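Local coordinates for protein dermonecrotic toxin (Pasteurella multocida, PDB 2EBF) that acts as a dermonecrotic, mitogenic toxin that induces bone resorption and is associated with severe progressive atrophic rhinitis in pigs, at residues N471-S476 with V548-T553; N508-P511 with P516-G519; K365-Y370 with T390-N395; E334-T339 with V521-I526. One frame throughout, in Å; residues are numbered along the deposited sequence.

All four interactions lie in the C2 region of the toxin's C-terminal fragment. Interaction 2 is the most buried and the only one knit by backbone hydrogen bonds, those of a short beta hairpin. Interaction 1 packs against that hairpin through Ile550 on Pro511 and is apolar, with one bridging water. Interaction 4, centred about 9 Å from interaction 2, is aromatic, and two side-chain hydrogen bonds, Ser509 to Tyr338 and Asn508 to Gln522, tie it to the hairpin. Interaction 3 lies farthest out, about 36 Å from the chain's centre; it pairs two helix ends through methionine, phenylalanine and an asparagine pair, and touches interaction 4 where Tyr370 meets Ile526.

Interaction 1 of 4, residues N471-S476 with V548-T553; sequences NNPYKS and VPIEVT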
loop_
_atom_site.group_PDB
_atom_site.type_symbol
_atom_site.label_atom_id
_atom_site.label_comp_id
_atom_site.label_asym_id
_atom_site.label_seq_id
_atom_site.Cartn_x
_atom_site.Cartn_y
_atom_site.Cartn_z
ATOM N N ASN A 471 -19.492 5.171 -2.349
ATOM C CA ASN A 471 -19.629 6.574 -2.752
ATOM C C ASN A 471 -18.308 7.336 -2.681
ATOM O O ASN A 471 -18.286 8.559 -2.479
ATOM C CB ASN A 471 -20.726 7.284 -1.932
ATOM C CG ASN A 471 -20.470 7.258 -0.417
ATOM O OD1 ASN A 471 -21.409 7.385 0.375
ATOM N ND2 ASN A 471 -19.213 7.105 -0.012
ATOM N N ASN A 472 -17.216 6.598 -2.844
ATOM C CA ASN A 472 -15.883 7.156 -2.753
ATOM C C ASN A 472 -14.890 6.362 -3.599
ATOM O O ASN A 472 -14.775 5.149 -3.438
ATOM C CB ASN A 472 -15.435 7.203 -1.291
ATOM C CG ASN A 472 -14.202 8.030 -1.101
ATOM O OD1 ASN A 472 -14.270 9.205 -0.709
ATOM N ND2 ASN A 472 -13.058 7.435 -1.390
ATOM N N PRO A 473 -14.160 7.050 -4.498
ATOM C CA PRO A 473 -13.275 6.355 -5.442
ATOM C C PRO A 473 -12.086 5.648 -4.783
ATOM O O PRO A 473 -11.535 4.711 -5.360
ATOM C CB PRO A 473 -12.803 7.477 -6.374
ATOM C CG PRO A 473 -12.945 8.742 -5.557
ATOM C CD PRO A 473 -14.133 8.518 -4.679
ATOM N N TYR A 474 -11.693 6.094 -3.589
ATOM C CA TYR A 474 -10.583 5.472 -2.868
ATOM C C TYR A 474 -10.997 4.128 -2.276
ATOM O O TYR A 474 -10.237 3.170 -2.344
ATOM C CB TYR A 474 -9.983 6.420 -1.812
ATOM C CG TYR A 474 -9.446 7.671 -2.457
ATOM C CD1 TYR A 474 -8.178 7.685 -3.046
ATOM C CD2 TYR A 474 -10.231 8.823 -2.557
ATOM C CE1 TYR A 474 -7.687 8.833 -3.678
ATOM C CE2 TYR A 474 -9.745 9.974 -3.188
ATOM C CZ TYR A 474 -8.478 9.964 -3.746
ATOM O OH TYR A 474 -7.997 11.085 -4.388
ATOM N N LYS A 475 -12.209 4.056 -1.727
ATOM C CA LYS A 475 -12.746 2.782 -1.234
ATOM C C LYS A 475 -12.910 1.814 -2.414
ATOM O O LYS A 475 -12.561 0.631 -2.326
ATOM C CB LYS A 475 -14.082 3.001 -0.511
ATOM C CG LYS A 475 -14.796 1.706 -0.078
ATOM C CD LYS A 475 -16.202 1.988 0.382
ATOM C CE LYS A 475 -17.073 0.754 0.315
ATOM N NZ LYS A 475 -16.745 -0.224 1.391
ATOM N N SER A 476 -13.434 2.329 -3.523
ATOM C CA SER A 476 -13.605 1.527 -4.743
ATOM C C SER A 476 -12.265 0.985 -5.264
ATOM O O SER A 476 -12.167 -0.185 -5.644
ATOM C CB SER A 476 -14.307 2.344 -5.832
ATOM O OG SER A 476 -15.624 2.695 -5.442
ATOM N N VAL A 548 -8.978 7.389 -16.429
ATOM C CA VAL A 548 -8.600 8.732 -15.967
ATOM C C VAL A 548 -8.091 8.683 -14.517
ATOM O O VAL A 548 -8.297 7.678 -13.829
ATOM C CB VAL A 548 -9.806 9.731 -16.055
ATOM C CG1 VAL A 548 -10.283 9.927 -17.504
ATOM C CG2 VAL A 548 -10.970 9.284 -15.169
ATOM N N PRO A 549 -7.394 9.747 -14.053
ATOM C CA PRO A 549 -7.129 9.865 -12.608
ATOM C C PRO A 549 -8.386 10.237 -11.842
ATOM O O PRO A 549 -9.296 10.828 -12.414
ATOM C CB PRO A 549 -6.136 11.037 -12.515
ATOM C CG PRO A 549 -5.637 11.248 -13.921
ATOM C CD PRO A 549 -6.768 10.843 -14.810
ATOM N N ILE A 550 -8.441 9.874 -10.562
ATOM C CA ILE A 550 -9.452 10.409 -9.658
ATOM C C ILE A 550 -9.244 11.928 -9.627
ATOM O O ILE A 550 -8.108 12.389 -9.643
ATOM C CB ILE A 550 -9.288 9.837 -8.226
ATOM C CG1 ILE A 550 -9.687 8.359 -8.176
ATOM C CG2 ILE A 550 -10.118 10.643 -7.217
ATOM C CD1 ILE A 550 -9.046 7.570 -7.016
ATOM N N GLU A 551 -10.335 12.688 -9.629
ATOM C CA GLU A 551 -10.255 14.147 -9.561
ATOM C C GLU A 551 -9.895 14.562 -8.139
ATOM O O GLU A 551 -10.510 14.093 -7.179
ATOM C CB GLU A 551 -11.579 14.805 -9.971
ATOM C CG GLU A 551 -11.893 14.724 -11.475
ATOM C CD GLU A 551 -12.868 15.805 -11.920
ATOM O OE1 GLU A 551 -13.973 15.903 -11.326
ATOM O OE2 GLU A 551 -12.528 16.564 -12.866
ATOM N N VAL A 552 -8.907 15.445 -8.013
ATOM C CA VAL A 552 -8.416 15.864 -6.691
ATOM C C VAL A 552 -8.483 17.374 -6.451
ATOM O O VAL A 552 -8.474 18.171 -7.398
ATOM C CB VAL A 552 -6.963 15.379 -6.432
ATOM C CG1 VAL A 552 -6.900 13.848 -6.377
ATOM C CG2 VAL A 552 -5.994 15.951 -7.484
ATOM N N THR A 553 -8.593 17.731 -5.171
ATOM C CA THR A 553 -8.276 19.056 -4.666
ATOM C C THR A 553 -6.969 18.874 -3.905
ATOM O O THR A 553 -6.813 17.907 -3.156
ATOM C CB THR A 553 -9.330 19.536 -3.659
ATOM O OG1 THR A 553 -10.633 19.424 -4.233
ATOM C CG2 THR A 553 -9.083 20.970 -3.253
HETATM O O HOH W 1 -9.833 13.084 -4.531
#
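Pro473 and Ile550 mark the closest backbone approach, their CA atoms 7.0 Å apart, where the first turn of helix 473-490 faces the irregular segment 548-553; no direct hydrogen bond joins the two, and the contact is made by side chains. Ile550 carries most of it. Its CG1 lies anti to the carbonyl carbon (chi1 -71°), which sends the long branch toward the helix and leaves CG2 on the flank facing the tyrosine hydroxyl. CG1 rests 3.7 Å from Pro473 CB, and CG2 packs on CG of the same proline. The terminal CD1 sits over one face of the Tyr474 ring, 4.1 Å from its centroid and 22° off the ring normal, a CH-pi contact displaced toward the rim.

At the far end of that ring Tyr474 OH is flanked by methyl groups, with Ile550 CG2 at 3.6 Å and Val552 CG1 also at 3.6 Å. A water in the ring plane lies 2.7 Å from Tyr474 OH and is hydrogen-bonded to it. The same water donates to the backbone Glu551 O at 2.9 Å, so the hydroxyl reaches the other segment's main chain indirectly.

Arg176 and Gln180 of helix 171-180 also touch Tyr474, while Ile550 leans on Pro511 of the neighbouring hairpin. Asn472 occupies the N-cap, and Ser476 N bonds back to Asn472 O to close the first helical turn. Pro473 is the first residue of helix 473-490, and the contact packs this capped helix start against Ile550 from the loop between strands 537-539 and 567-568, within the C2 region.

Interaction 2 of 4, residues N508-P511 with P516-G519; sequences NSTP and PMPG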
loop_
_atom_site.group_PDB
_atom_site.type_symbol
_atom_site.label_atom_id
_atom_site.label_comp_id
_atom_site.label_asym_id
_atom_site.label_seq_id
_atom_site.Cartn_x
_atom_site.Cartn_y
_atom_site.Cartn_z
ATOM N N ASN A 508 -13.156 -3.395 -16.494
ATOM C CA ASN A 508 -12.372 -2.412 -17.243
ATOM C C ASN A 508 -11.828 -1.306 -16.340
ATOM O O ASN A 508 -11.913 -1.410 -15.111
ATOM C CB ASN A 508 -13.224 -1.819 -18.377
ATOM C CG ASN A 508 -13.405 -2.796 -19.537
ATOM O OD1 ASN A 508 -12.434 -3.379 -20.036
ATOM N ND2 ASN A 508 -14.649 -2.977 -19.969
ATOM N N SER A 509 -11.272 -0.254 -16.939
ATOM C CA SER A 509 -10.570 0.775 -16.171
ATOM C C SER A 509 -11.508 1.603 -15.319
ATOM O O SER A 509 -12.695 1.723 -15.624
ATOM C CB SER A 509 -9.717 1.677 -17.071
ATOM O OG SER A 509 -8.745 0.914 -17.776
ATOM N N THR A 510 -10.970 2.133 -14.226
ATOM C CA THR A 510 -11.685 3.049 -13.340
ATOM C C THR A 510 -10.671 4.108 -12.873
ATOM O O THR A 510 -9.459 3.915 -13.048
ATOM C CB THR A 510 -12.257 2.334 -12.097
ATOM O OG1 THR A 510 -11.238 1.496 -11.528
ATOM C CG2 THR A 510 -13.520 1.506 -12.439
ATOM N N PRO A 511 -11.155 5.244 -12.332
ATOM C CA PRO A 511 -10.259 6.288 -11.804
ATOM C C PRO A 511 -9.289 5.818 -10.716
ATOM O O PRO A 511 -9.701 5.163 -9.747
ATOM C CB PRO A 511 -11.236 7.319 -11.240
ATOM C CG PRO A 511 -12.444 7.181 -12.097
ATOM C CD PRO A 511 -12.568 5.672 -12.252
ATOM N N PRO A 516 -4.971 6.064 -14.375
ATOM C CA PRO A 516 -6.052 5.088 -14.312
ATOM C C PRO A 516 -5.719 3.854 -13.473
ATOM O O PRO A 516 -4.552 3.471 -13.342
ATOM C CB PRO A 516 -6.270 4.697 -15.787
ATOM C CG PRO A 516 -5.526 5.767 -16.607
ATOM C CD PRO A 516 -4.374 6.151 -15.723
ATOM N N MET A 517 -6.760 3.256 -12.902
ATOM C CA MET A 517 -6.676 1.894 -12.380
ATOM C C MET A 517 -7.181 0.928 -13.465
ATOM O O MET A 517 -8.371 0.915 -13.767
ATOM C CB MET A 517 -7.532 1.762 -11.121
ATOM C CG MET A 517 -7.711 0.343 -10.611
ATOM S SD MET A 517 -6.127 -0.332 -10.098
ATOM C CE MET A 517 -6.656 -1.888 -9.395
ATOM N N PRO A 518 -6.279 0.129 -14.057
ATOM C CA PRO A 518 -6.701 -0.789 -15.113
ATOM C C PRO A 518 -7.637 -1.832 -14.529
ATOM O O PRO A 518 -7.607 -2.068 -13.319
ATOM C CB PRO A 518 -5.387 -1.445 -15.566
ATOM C CG PRO A 518 -4.303 -0.541 -15.054
ATOM C CD PRO A 518 -4.838 0.019 -13.782
ATOM N N GLY A 519 -8.464 -2.443 -15.373
ATOM C CA GLY A 519 -9.411 -3.440 -14.907
ATOM C C GLY A 519 -8.803 -4.826 -14.911
ATOM O O GLY A 519 -7.666 -5.014 -15.366
#
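Thr510 and Met517 exchange two backbone hydrogen bonds. Thr510 N gives to Met517 O at 2.9 Å with an N-H...O angle of 163°; Met517 N donates to Thr510 O at 2.8 Å. Their side chains lie alongside each other on the same face, with Thr510 OG1 3.7 Å from Met517 CB. Met517 O takes a further, weaker CA-H...O approach from Ser509 CA at 3.3 Å. This reciprocal pair is the antiparallel hydrogen-bonded pair of a short beta hairpin, strands 510-511 and 516-517; Pro511 and Pro516 form the next, non-hydrogen-bonded pair. At the opposite end the chains draw together, Gly519 CA lying 3.2 Å from Asn508 O.

Polar groups just outside hold this frame. Lys480 NZ bonds to Thr510 OG1 and to Asn508 O. Ser509 OG is gripped by Asp542 OD2 and Tyr338 OH, while the amide of Asn508 spans Gln522 NE2 and Leu540 O. Met517, bent at chi2 (64°), carries its sulfur end away from Thr510 to pack on Leu477 and Ile484 of helix 473-490 and on Thr329 and Thr333 of helix 312-333.

Interaction 3 of 4, residues K365-Y370 with T390-N395; sequences KCMNTY and TTFIDN
The Phe392 ring receives Met367 at its edge, with SD in the ring plane, 5.4 Å from the centroid and 84° off the normal. This Met-aromatic contact is made through one corner of the ring: bends at chi2 and chi3 of Met367 bring CG, SD and CE round to Phe392 CD1, CG at 4.0 Å. The other flat groups are the amides of Asn368 and Asn395, which meet with their planes 56° apart. Asn395 ND2 donates to Asn368 OD1 at 3.0 Å, but the N-H...O angle is only 135° and the acceptor stands out of the Asn395 amide plane, so the bond is bent.

Helices 359-370 and 389-394 thus meet near their C-terminal ends, and a wider pi-type turn at 366-370 lets Lys365 O accept from both Thr369 N and Tyr370 N. Between the aromatic and amide contacts, Met367 CB packs 3.7 Å from Asn395 CB and 3.5 Å from Asn395 O. Asn395 O itself accepts a hydrogen bond from Lys497 NZ. On the inner side Val499 of strand 498-502 touches both Met367 and Phe392, joining the helix pair to the mixed sheet beneath.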
loop_
_atom_site.group_PDB
_atom_site.type_symbol
_atom_site.label_atom_id
_atom_site.label_comp_id
_atom_site.label_asym_id
_atom_site.label_seq_id
_atom_site.Cartn_x
_atom_site.Cartn_y
_atom_site.Cartn_z
ATOM N N LYS A 365 -11.811 -18.649 -30.026
ATOM C CA LYS A 365 -10.819 -17.579 -29.939
ATOM C C LYS A 365 -10.499 -17.215 -28.493
ATOM O O LYS A 365 -9.335 -17.019 -28.163
ATOM C CB LYS A 365 -11.252 -16.344 -30.733
ATOM C CG LYS A 365 -10.095 -15.366 -31.027
ATOM C CD LYS A 365 -10.339 -14.618 -32.325
ATOM C CE LYS A 365 -9.067 -13.972 -32.858
ATOM N NZ LYS A 365 -8.214 -14.927 -33.646
ATOM N N CYS A 366 -11.521 -17.131 -27.635
ATOM C CA CYS A 366 -11.314 -16.808 -26.210
ATOM C C CYS A 366 -10.504 -17.892 -25.498
ATOM O O CYS A 366 -9.573 -17.594 -24.730
ATOM C CB CYS A 366 -12.655 -16.591 -25.483
ATOM S SG CYS A 366 -13.513 -15.048 -25.947
ATOM N N MET A 367 -10.859 -19.142 -25.758
ATOM C CA MET A 367 -10.192 -20.265 -25.117
ATOM C C MET A 367 -8.795 -20.515 -25.697
ATOM O O MET A 367 -7.822 -20.612 -24.945
ATOM C CB MET A 367 -11.067 -21.532 -25.156
ATOM C CG MET A 367 -12.293 -21.505 -24.211
ATOM S SD MET A 367 -11.947 -21.248 -22.439
ATOM C CE MET A 367 -12.077 -19.463 -22.298
ATOM N N ASN A 368 -8.688 -20.581 -27.021
ATOM C CA ASN A 368 -7.442 -21.023 -27.658
ATOM C C ASN A 368 -6.405 -19.931 -27.912
ATOM O O ASN A 368 -5.202 -20.205 -27.861
ATOM C CB ASN A 368 -7.736 -21.794 -28.949
ATOM C CG ASN A 368 -8.627 -23.006 -28.716
ATOM O OD1 ASN A 368 -9.465 -23.344 -29.556
ATOM N ND2 ASN A 368 -8.445 -23.671 -27.585
ATOM N N THR A 369 -6.862 -18.708 -28.167
ATOM C CA THR A 369 -5.955 -17.579 -28.422
ATOM C C THR A 369 -5.776 -16.685 -27.187
ATOM O O THR A 369 -4.647 -16.466 -26.732
ATOM C CB THR A 369 -6.427 -16.742 -29.639
ATOM O OG1 THR A 369 -6.412 -17.559 -30.813
ATOM C CG2 THR A 369 -5.525 -15.541 -29.874
ATOM N N TYR A 370 -6.880 -16.167 -26.648
ATOM C CA TYR A 370 -6.799 -15.247 -25.511
ATOM C C TYR A 370 -6.528 -15.965 -24.193
ATOM O O TYR A 370 -6.015 -15.359 -23.247
ATOM C CB TYR A 370 -8.066 -14.410 -25.381
ATOM C CG TYR A 370 -8.516 -13.695 -26.634
ATOM C CD1 TYR A 370 -7.599 -13.252 -27.591
ATOM C CD2 TYR A 370 -9.868 -13.435 -26.847
ATOM C CE1 TYR A 370 -8.023 -12.580 -28.743
ATOM C CE2 TYR A 370 -10.304 -12.762 -27.992
ATOM C CZ TYR A 370 -9.374 -12.339 -28.932
ATOM O OH TYR A 370 -9.804 -11.677 -30.057
ATOM N N THR A 390 -20.478 -26.751 -22.847
ATOM C CA THR A 390 -19.837 -27.869 -23.531
ATOM C C THR A 390 -18.748 -27.382 -24.475
ATOM O O THR A 390 -17.693 -28.007 -24.596
ATOM C CB THR A 390 -20.876 -28.686 -24.324
ATOM O OG1 THR A 390 -21.780 -29.299 -23.402
ATOM C CG2 THR A 390 -20.215 -29.785 -25.187
ATOM N N THR A 391 -19.019 -26.259 -25.137
ATOM C CA THR A 391 -18.130 -25.719 -26.146
ATOM C C THR A 391 -16.890 -25.122 -25.487
ATOM O O THR A 391 -15.780 -25.267 -26.003
ATOM C CB THR A 391 -18.876 -24.687 -27.032
ATOM O OG1 THR A 391 -20.077 -25.296 -27.539
ATOM C CG2 THR A 391 -18.008 -24.232 -28.204
ATOM N N PHE A 392 -17.074 -24.461 -24.350
ATOM C CA PHE A 392 -15.940 -23.950 -23.583
ATOM C C PHE A 392 -15.047 -25.105 -23.119
ATOM O O PHE A 392 -13.825 -25.032 -23.244
ATOM C CB PHE A 392 -16.401 -23.122 -22.374
ATOM C CG PHE A 392 -16.823 -21.713 -22.719
ATOM C CD1 PHE A 392 -15.890 -20.669 -22.712
ATOM C CD2 PHE A 392 -18.154 -21.424 -23.024
ATOM C CE1 PHE A 392 -16.271 -19.351 -23.029
ATOM C CE2 PHE A 392 -18.549 -20.110 -23.336
ATOM C CZ PHE A 392 -17.608 -19.078 -23.335
ATOM N N ILE A 393 -15.671 -26.156 -22.593
ATOM C CA ILE A 393 -14.965 -27.331 -22.065
ATOM C C ILE A 393 -14.173 -28.033 -23.171
ATOM O O ILE A 393 -13.008 -28.402 -22.983
ATOM C CB ILE A 393 -15.957 -28.306 -21.378
ATOM C CG1 ILE A 393 -16.575 -27.645 -20.135
ATOM C CG2 ILE A 393 -15.288 -29.632 -20.999
ATOM C CD1 ILE A 393 -17.643 -28.492 -19.450
ATOM N N ASP A 394 -14.810 -28.203 -24.325
ATOM C CA ASP A 394 -14.174 -28.821 -25.485
ATOM C C ASP A 394 -12.946 -28.070 -25.992
ATOM O O ASP A 394 -12.065 -28.666 -26.620
ATOM C CB ASP A 394 -15.185 -28.968 -26.618
ATOM C CG ASP A 394 -16.191 -30.070 -26.362
ATOM O OD1 ASP A 394 -16.046 -30.820 -25.369
ATOM O OD2 ASP A 394 -17.127 -30.198 -27.180
ATOM N N ASN A 395 -12.897 -26.766 -25.736
ATOM C CA ASN A 395 -11.749 -25.953 -26.124
ATOM C C ASN A 395 -10.769 -25.726 -24.974
ATOM O O ASN A 395 -9.920 -24.835 -25.033
ATOM C CB ASN A 395 -12.217 -24.635 -26.748
ATOM C CG ASN A 395 -12.823 -24.842 -28.121
ATOM O OD1 ASN A 395 -14.045 -24.972 -28.270
ATOM N ND2 ASN A 395 -11.968 -24.936 -29.128
#

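Interaction 4 of 4, residues E334-T339 with V521-I526; sequences ESFDYT and VQYLKI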
loop_
_atom_site.group_PDB
_atom_site.type_symbol
_atom_site.label_atom_id
_atom_site.label_comp_id
_atom_site.label_asym_id
_atom_site.label_seq_id
_atom_site.Cartn_x
_atom_site.Cartn_y
_atom_site.Cartn_z
ATOM N N GLU A 334 1.157 1.927 -11.311
ATOM C CA GLU A 334 2.233 2.800 -11.782
ATOM C C GLU A 334 2.807 2.345 -13.113
ATOM O O GLU A 334 3.212 1.194 -13.272
ATOM C CB GLU A 334 3.359 2.912 -10.747
ATOM C CG GLU A 334 3.034 3.838 -9.602
ATOM C CD GLU A 334 4.179 3.995 -8.601
ATOM O OE1 GLU A 334 3.928 4.621 -7.547
ATOM O OE2 GLU A 334 5.313 3.510 -8.865
ATOM N N SER A 335 2.836 3.270 -14.069
ATOM C CA SER A 335 3.375 2.990 -15.396
ATOM C C SER A 335 2.780 1.717 -16.017
ATOM O O SER A 335 3.485 0.961 -16.700
ATOM C CB SER A 335 4.912 2.910 -15.346
ATOM O OG SER A 335 5.470 4.195 -15.079
ATOM N N PHE A 336 1.496 1.451 -15.767
ATOM C CA PHE A 336 0.860 0.332 -16.461
ATOM C C PHE A 336 0.808 0.717 -17.925
ATOM O O PHE A 336 0.380 1.817 -18.258
ATOM C CB PHE A 336 -0.548 0.012 -15.940
ATOM C CG PHE A 336 -1.194 -1.148 -16.656
ATOM C CD1 PHE A 336 -0.908 -2.459 -16.275
ATOM C CD2 PHE A 336 -2.046 -0.937 -17.732
ATOM C CE1 PHE A 336 -1.479 -3.541 -16.947
ATOM C CE2 PHE A 336 -2.630 -2.009 -18.415
ATOM C CZ PHE A 336 -2.345 -3.317 -18.021
ATOM N N ASP A 337 1.276 -0.177 -18.793
ATOM C CA ASP A 337 1.263 0.084 -20.225
ATOM C C ASP A 337 0.007 -0.535 -20.842
ATOM O O ASP A 337 -0.141 -1.757 -20.865
ATOM C CB ASP A 337 2.536 -0.473 -20.879
ATOM C CG ASP A 337 2.648 -0.136 -22.359
ATOM O OD1 ASP A 337 1.901 0.728 -22.866
ATOM O OD2 ASP A 337 3.522 -0.725 -23.021
ATOM N N TYR A 338 -0.889 0.327 -21.322
ATOM C CA TYR A 338 -2.117 -0.097 -21.995
ATOM C C TYR A 338 -1.897 -0.479 -23.457
ATOM O O TYR A 338 -2.811 -0.978 -24.115
ATOM C CB TYR A 338 -3.140 1.024 -21.978
ATOM C CG TYR A 338 -3.929 1.180 -20.710
ATOM C CD1 TYR A 338 -3.486 2.020 -19.696
ATOM C CD2 TYR A 338 -5.154 0.532 -20.549
ATOM C CE1 TYR A 338 -4.236 2.201 -18.526
ATOM C CE2 TYR A 338 -5.913 0.706 -19.389
ATOM C CZ TYR A 338 -5.447 1.536 -18.388
ATOM O OH TYR A 338 -6.195 1.712 -17.249
ATOM N N THR A 339 -0.693 -0.227 -23.970
ATOM C CA THR A 339 -0.380 -0.503 -25.378
ATOM C C THR A 339 -0.655 -1.954 -25.836
ATOM O O THR A 339 -1.330 -2.159 -26.849
ATOM C CB THR A 339 1.056 -0.001 -25.736
ATOM O OG1 THR A 339 1.024 1.425 -25.827
ATOM C CG2 THR A 339 1.526 -0.561 -27.074
ATOM N N VAL A 521 -9.394 -7.139 -16.769
ATOM C CA VAL A 521 -9.317 -7.575 -18.142
ATOM C C VAL A 521 -8.030 -7.048 -18.785
ATOM O O VAL A 521 -7.346 -7.769 -19.523
ATOM C CB VAL A 521 -10.659 -7.162 -18.799
ATOM C CG1 VAL A 521 -10.535 -6.376 -20.074
ATOM C CG2 VAL A 521 -11.604 -8.322 -18.845
ATOM N N GLN A 522 -7.670 -5.808 -18.454
ATOM C CA GLN A 522 -6.375 -5.259 -18.877
ATOM C C GLN A 522 -5.209 -5.999 -18.241
ATOM O O GLN A 522 -4.266 -6.385 -18.934
ATOM C CB GLN A 522 -6.294 -3.762 -18.592
ATOM C CG GLN A 522 -7.148 -2.940 -19.526
ATOM C CD GLN A 522 -8.623 -3.031 -19.209
ATOM O OE1 GLN A 522 -9.018 -3.014 -18.045
ATOM N NE2 GLN A 522 -9.452 -3.099 -20.248
ATOM N N TYR A 523 -5.261 -6.195 -16.927
ATOM C CA TYR A 523 -4.193 -6.932 -16.261
ATOM C C TYR A 523 -4.075 -8.365 -16.752
ATOM O O TYR A 523 -2.968 -8.870 -16.877
ATOM C CB TYR A 523 -4.352 -6.905 -14.745
ATOM C CG TYR A 523 -3.882 -5.624 -14.095
ATOM C CD1 TYR A 523 -2.516 -5.338 -13.962
ATOM C CD2 TYR A 523 -4.799 -4.712 -13.588
ATOM C CE1 TYR A 523 -2.080 -4.158 -13.351
ATOM C CE2 TYR A 523 -4.373 -3.532 -12.967
ATOM C CZ TYR A 523 -3.019 -3.264 -12.852
ATOM O OH TYR A 523 -2.606 -2.095 -12.241
ATOM N N LEU A 524 -5.205 -9.010 -17.052
ATOM C CA LEU A 524 -5.191 -10.423 -17.459
ATOM C C LEU A 524 -5.043 -10.625 -18.973
ATOM O O LEU A 524 -4.949 -11.762 -19.448
ATOM C CB LEU A 524 -6.428 -11.168 -16.930
ATOM C CG LEU A 524 -6.567 -11.329 -15.406
ATOM C CD1 LEU A 524 -7.904 -11.996 -15.055
ATOM C CD2 LEU A 524 -5.388 -12.135 -14.798
ATOM N N LYS A 525 -5.010 -9.523 -19.721
ATOM C CA LYS A 525 -4.803 -9.566 -21.174
ATOM C C LYS A 525 -5.948 -10.302 -21.894
ATOM O O LYS A 525 -5.715 -11.076 -22.825
ATOM C CB LYS A 525 -3.454 -10.211 -21.539
ATOM C CG LYS A 525 -2.209 -9.659 -20.815
ATOM C CD LYS A 525 -1.714 -10.565 -19.682
ATOM C CE LYS A 525 -1.155 -11.884 -20.195
ATOM N NZ LYS A 525 -0.757 -12.805 -19.081
ATOM N N ILE A 526 -7.178 -10.063 -21.453
ATOM C CA ILE A 526 -8.362 -10.715 -22.033
ATOM C C ILE A 526 -9.423 -9.663 -22.355
ATOM O O ILE A 526 -9.286 -8.526 -21.928
ATOM C CB ILE A 526 -8.936 -11.800 -21.083
ATOM C CG1 ILE A 526 -9.357 -11.183 -19.733
ATOM C CG2 ILE A 526 -7.912 -12.940 -20.924
ATOM C CD1 ILE A 526 -10.003 -12.169 -18.755
#
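Phe336 extends its ring toward Tyr523 and Gln522 because CG stands anti to its backbone N (chi1 -180°), whereas Tyr523 turns CG beside its own N to bring its ring within reach of Phe336 CD1 and CE1. The two rings meet obliquely, centroids 4.8 Å apart and planes at 58°. Phe336 CD1 and CE1 do the touching: CD1 lies 3.6 Å from Tyr523 CE1, and CE1 is equally near Tyr523 CD1. The far corner of the phenyl ring, CZ, points to the helix backbone, where Gln522 O lies at the ring edge and near its plane, 3.7 Å from CZ.

Gln522 CG comes 3.9 Å from Tyr338 CE2. The amide end continues to the start of its own helix, where Gln522 OE1 accepts from Gly519 N, the N-cap residue.

The segment 334-339 is the connection between helices 312-333 and 339-345. Asp337 caps the second: Thr339 N donates to Asp337 OD1 at 3.0 Å with an N-H...O angle of 156°, approaching from above the carboxylate plane. Across the contact, helix 520-524 closes in a Schellman motif, with Lys525 at positive phi and Ile526 N bonded back to Val521 O at 3.0 Å.

Within the connecting segment, Phe336 CD2 lies over one face of the Tyr338 ring, toward its rim, while Tyr338 CD1 is at the edge of the Phe336 ring. Tyr523 is backed by Ile484 and Ile488 of helix 473-490.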